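Local coordinates for protein Non-reducing end beta-L-arabinofuranosidase (Bacteroides thetaiotaomicron, PDB 5MQO) that is a GH127 glycoside hydrolase that probably hydrolyses glycosidic linkages during breakdown of complex plant pectin by this gut bacterium, at residues Phe50-Arg54 and Leu412-Leu417; Leu197-Ile202 and Leu213-Ala217. All coordinates share one frame; numbering follows the deposited sequence.

Interaction 1: residues Phe50-Arg54 and Leu412-Leu417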
# COMPACT_ATOMS: atom_id res chain seq x y z
N PHE A 50 -15.33 -0.20 -8.74
CA PHE A 50 -13.88 -0.29 -8.94
C PHE A 50 -13.34 -1.60 -8.34
O PHE A 50 -12.75 -2.42 -9.05
CB PHE A 50 -13.16 0.92 -8.33
CG PHE A 50 -11.70 1.03 -8.70
CD1 PHE A 50 -10.73 0.27 -8.06
CD2 PHE A 50 -11.29 1.89 -9.71
CE1 PHE A 50 -9.39 0.38 -8.42
CE2 PHE A 50 -9.95 2.02 -10.06
CZ PHE A 50 -9.00 1.26 -9.41
N TRP A 51 -13.57 -1.79 -7.04
CA TRP A 51 -12.86 -2.86 -6.32
C TRP A 51 -13.49 -4.23 -6.49
O TRP A 51 -12.79 -5.24 -6.50
CB TRP A 51 -12.65 -2.50 -4.84
CG TRP A 51 -11.51 -1.50 -4.62
CD1 TRP A 51 -11.62 -0.20 -4.22
CD2 TRP A 51 -10.11 -1.75 -4.80
NE1 TRP A 51 -10.37 0.38 -4.15
CE2 TRP A 51 -9.43 -0.54 -4.49
CE3 TRP A 51 -9.37 -2.87 -5.17
CZ2 TRP A 51 -8.06 -0.42 -4.56
CZ3 TRP A 51 -7.99 -2.75 -5.24
CH2 TRP A 51 -7.34 -1.53 -4.94
N GLY A 52 -14.82 -4.27 -6.60
CA GLY A 52 -15.51 -5.48 -7.00
C GLY A 52 -14.95 -6.07 -8.29
O GLY A 52 -14.66 -7.29 -8.37
N GLU A 53 -14.78 -5.17 -9.28
CA GLU A 53 -14.23 -5.54 -10.59
C GLU A 53 -12.79 -6.04 -10.48
O GLU A 53 -12.47 -7.13 -10.97
CB GLU A 53 -14.33 -4.37 -11.56
CG GLU A 53 -14.03 -4.74 -13.00
CD GLU A 53 -13.80 -3.52 -13.86
OE1 GLU A 53 -14.79 -2.91 -14.36
OE2 GLU A 53 -12.61 -3.18 -14.03
N ARG A 54 -11.93 -5.28 -9.81
CA ARG A 54 -10.57 -5.73 -9.53
C ARG A 54 -10.55 -7.08 -8.76
O ARG A 54 -9.85 -8.02 -9.17
CB ARG A 54 -9.81 -4.66 -8.75
CG ARG A 54 -9.49 -3.37 -9.52
CD ARG A 54 -8.72 -3.64 -10.80
NE ARG A 54 -9.64 -3.89 -11.91
CZ ARG A 54 -9.34 -4.53 -13.04
NH1 ARG A 54 -8.12 -5.03 -13.27
NH2 ARG A 54 -10.29 -4.67 -13.96
N LEU A 412 -2.32 2.54 -2.03
CA LEU A 412 -3.12 1.46 -2.60
C LEU A 412 -3.48 1.66 -4.07
O LEU A 412 -3.23 0.74 -4.85
CB LEU A 412 -4.39 1.19 -1.77
CG LEU A 412 -5.29 0.00 -2.19
CD1 LEU A 412 -4.60 -1.35 -2.22
CD2 LEU A 412 -6.49 -0.06 -1.26
N TYR A 413 -4.05 2.82 -4.46
CA TYR A 413 -4.42 3.06 -5.87
C TYR A 413 -3.18 3.34 -6.77
O TYR A 413 -3.14 2.91 -7.91
CB TYR A 413 -5.42 4.21 -6.05
CG TYR A 413 -6.82 4.01 -5.49
CD1 TYR A 413 -7.83 3.40 -6.23
CD2 TYR A 413 -7.16 4.49 -4.24
CE1 TYR A 413 -9.13 3.23 -5.70
CE2 TYR A 413 -8.44 4.34 -3.72
CZ TYR A 413 -9.43 3.71 -4.45
OH TYR A 413 -10.67 3.58 -3.85
N ASN A 414 -2.16 4.00 -6.27
CA ASN A 414 -1.17 4.60 -7.18
C ASN A 414 0.22 3.96 -7.22
O ASN A 414 0.95 4.19 -8.18
CB ASN A 414 -1.02 6.09 -6.86
CG ASN A 414 -2.34 6.79 -6.88
OD1 ASN A 414 -2.95 6.87 -7.92
ND2 ASN A 414 -2.81 7.23 -5.74
N SER A 415 0.60 3.20 -6.19
CA SER A 415 1.90 2.53 -6.18
C SER A 415 1.88 1.06 -5.77
O SER A 415 2.92 0.44 -5.65
CB SER A 415 2.86 3.32 -5.31
OG SER A 415 2.34 3.57 -4.02
N VAL A 416 0.69 0.50 -5.59
CA VAL A 416 0.52 -0.93 -5.29
C VAL A 416 -0.29 -1.56 -6.43
O VAL A 416 0.16 -2.50 -7.09
CB VAL A 416 -0.19 -1.12 -3.93
CG1 VAL A 416 -0.53 -2.58 -3.68
CG2 VAL A 416 0.69 -0.58 -2.81
N LEU A 417 -1.48 -1.00 -6.68
CA LEU A 417 -2.30 -1.42 -7.79
C LEU A 417 -1.59 -1.22 -9.14
O LEU A 417 -1.87 -1.95 -10.11
CB LEU A 417 -3.65 -0.70 -7.73
CG LEU A 417 -4.71 -0.97 -8.80
CD1 LEU A 417 -5.18 -2.41 -8.84
CD2 LEU A 417 -5.88 -0.04 -8.56

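Interaction 2: residues Leu197-Ile202 and Leu213-Ala217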
# COMPACT_ATOMS: atom_id res chain seq x y z
N LEU A 197 5.30 -18.31 6.76
CA LEU A 197 4.41 -19.32 7.31
C LEU A 197 3.59 -18.76 8.48
O LEU A 197 2.42 -19.10 8.60
CB LEU A 197 5.18 -20.57 7.76
CG LEU A 197 4.34 -21.73 8.30
CD1 LEU A 197 3.56 -22.42 7.20
CD2 LEU A 197 5.24 -22.72 9.00
N MET A 198 4.18 -17.93 9.33
CA MET A 198 3.44 -17.35 10.44
C MET A 198 2.18 -16.63 9.94
O MET A 198 1.07 -16.90 10.37
CB MET A 198 4.28 -16.39 11.27
CG MET A 198 5.47 -17.00 12.00
SD MET A 198 6.27 -15.80 13.12
CE MET A 198 7.00 -14.67 11.94
N MET A 199 2.34 -15.70 9.02
CA MET A 199 1.21 -14.91 8.59
C MET A 199 0.19 -15.75 7.82
O MET A 199 -1.01 -15.51 7.94
CB MET A 199 1.64 -13.67 7.79
CG MET A 199 1.73 -12.40 8.63
SD MET A 199 0.19 -12.00 9.48
CE MET A 199 0.21 -10.22 9.27
N ALA A 200 0.67 -16.75 7.08
CA ALA A 200 -0.23 -17.63 6.33
C ALA A 200 -1.15 -18.40 7.27
O ALA A 200 -2.35 -18.58 7.01
CB ALA A 200 0.54 -18.59 5.44
N GLY A 201 -0.58 -18.83 8.38
CA GLY A 201 -1.31 -19.61 9.35
C GLY A 201 -2.30 -18.79 10.13
O GLY A 201 -3.41 -19.28 10.40
N ILE A 202 -1.90 -17.57 10.51
CA ILE A 202 -2.79 -16.66 11.26
C ILE A 202 -4.02 -16.34 10.39
O ILE A 202 -5.17 -16.49 10.81
CB ILE A 202 -2.09 -15.35 11.63
CG1 ILE A 202 -0.98 -15.58 12.63
CG2 ILE A 202 -3.06 -14.30 12.20
CD1 ILE A 202 0.07 -14.48 12.53
N LEU A 213 -3.32 -25.22 9.91
CA LEU A 213 -2.10 -24.50 9.52
C LEU A 213 -1.57 -23.67 10.68
O LEU A 213 -0.35 -23.51 10.83
CB LEU A 213 -2.32 -23.58 8.31
CG LEU A 213 -1.03 -22.93 7.76
CD1 LEU A 213 0.02 -23.96 7.38
CD2 LEU A 213 -1.29 -21.99 6.60
N PHE A 214 -2.48 -23.11 11.48
CA PHE A 214 -2.09 -22.31 12.64
C PHE A 214 -1.08 -23.00 13.57
O PHE A 214 -0.08 -22.41 13.97
CB PHE A 214 -3.32 -21.93 13.45
CG PHE A 214 -3.06 -20.93 14.52
CD1 PHE A 214 -2.56 -19.68 14.21
CD2 PHE A 214 -3.33 -21.23 15.85
CE1 PHE A 214 -2.34 -18.74 15.18
CE2 PHE A 214 -3.11 -20.29 16.84
CZ PHE A 214 -2.61 -19.03 16.51
N ASP A 215 -1.36 -24.27 13.89
CA ASP A 215 -0.46 -25.06 14.74
C ASP A 215 0.90 -25.23 14.08
O ASP A 215 1.91 -25.16 14.75
CB ASP A 215 -1.10 -26.41 15.14
CG ASP A 215 -2.30 -26.24 16.13
OD1 ASP A 215 -2.24 -25.41 17.07
OD2 ASP A 215 -3.32 -26.94 15.98
N ALA A 216 0.93 -25.39 12.76
CA ALA A 216 2.21 -25.34 12.01
C ALA A 216 2.94 -24.02 12.19
O ALA A 216 4.15 -24.00 12.35
CB ALA A 216 2.01 -25.63 10.52
N ALA A 217 2.20 -22.93 12.19
CA ALA A 217 2.78 -21.61 12.43
C ALA A 217 3.30 -21.37 13.89
O ALA A 217 4.44 -20.88 14.06
CB ALA A 217 1.77 -20.55 12.01

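Interaction 1: residues Phe50-Arg54 and Leu412-Leu417
W51, the residue with the most surface buried here, reaches across to Y413 and L412, while L417 closes on the neighbouring F50. The indole NE1 of W51 gives a weak hydrogen bond to the phenol oxygen, W51 NE1 to Y413 OH being 3.2 Å, and that oxygen lies at the edge of the indole, near its plane. The benzo end of the indole takes L412, with W51 CZ2 3.7 Å from L412 CG; W51 CZ2 also lies over the rim of one face of Y413, the rings being oblique to each other. With CG anti to the carbonyl carbon (chi1 -77°), the indole extends to the partner helix although CB is not aimed there. Y413 turns its own edge to a face of F50, Y413 CE1 standing 3.9 Å from F50 CE1 with the planes at 70°, an edge-to-face pair. L417 CD2 sits at the F50 ring edge, 3.5 Å from F50 CZ, and the same methyl also reaches W51 CH2. The three rings form a buried aromatic cluster bridging helical segments whose axes come no nearer than 14.2 Å. Beyond it W46, on strand 44-46, stacks on W51, W511 and Y680 meet F50, and L466 of helix 458-466 packs on L417.

Interaction 2: residues Leu197-Ile202 and Leu213-Ala217
M198 O, the carbonyl of a residue whose CA packs 3.9 Å from A217 CB, accepts two amide groups of its own helix: I202 N at 3.0 Å and, weakly, G201 N. The G201 amide is shared, since its stronger bond runs to L197 O, and that oxygen also lies against the A217 methyl. The two helical segments run antiparallel, at 149°, with their axes 7.7 Å apart at closest approach. The lack of a side chain at G201 fits this closeness, since a beta carbon on it would fall 2.7 Å from A217 CB. L213 fills the groove beside it: CG stands anti to the backbone N (chi1 -173°), which lays L213 CD2 3.6 Å from G201 CA and also against A200, while L213 CD1 meets L197 CD1 at 3.9 Å where the two leucines cross. L197 sends its other methyl over the backbone, L197 CD2 lying 3.7 Å from A216 O, an oxygen that also takes a hydrogen bond from Q137. A serine in place of L213 would probably open a gap over G201 and A200 and leave L197 CD1 without its apolar mate. On the flank, F214 brings CD1 to 3.9 Å from G201 O, which lies at the ring edge near its plane; the same ring stacks on H205 and packs on I202. Helix 102-117 and helix 120-136 cover L197 and L213, and helix 243-255 covers I202 and F214. This is a tight helical hairpin, consistent with the paired helices of the (alpha/alpha)6 barrel expected for a six-hairpin glycosidase. No hydrogen bond crosses between the segments, so the join rests on small residues and interlocking branched chains, while the amides of G201, I202 and A217 are bonded within their own helices.

How the interactions relate
From the N terminus, the chain passes strand 44-46, an edge of the seven-stranded antiparallel sheet, and enters helix 50-69, where interaction 1 begins. After helices 102-117 and 120-136 it reaches helix 192-208, turns, and returns at once along helix 212-230, so interaction 2 closes a short hairpin. Only with helix 402-416 does interaction 1 close its own loop of more than 350 residues, which contains the whole of interaction 2; the two do not cross. Their centres lie 27 Å apart, and their nearest atoms about 15 Å. Interaction 2 joins consecutive helices of the catalytic domain, whereas interaction 1 ties an early helix to a late one, beside residues from the downstream beta regions.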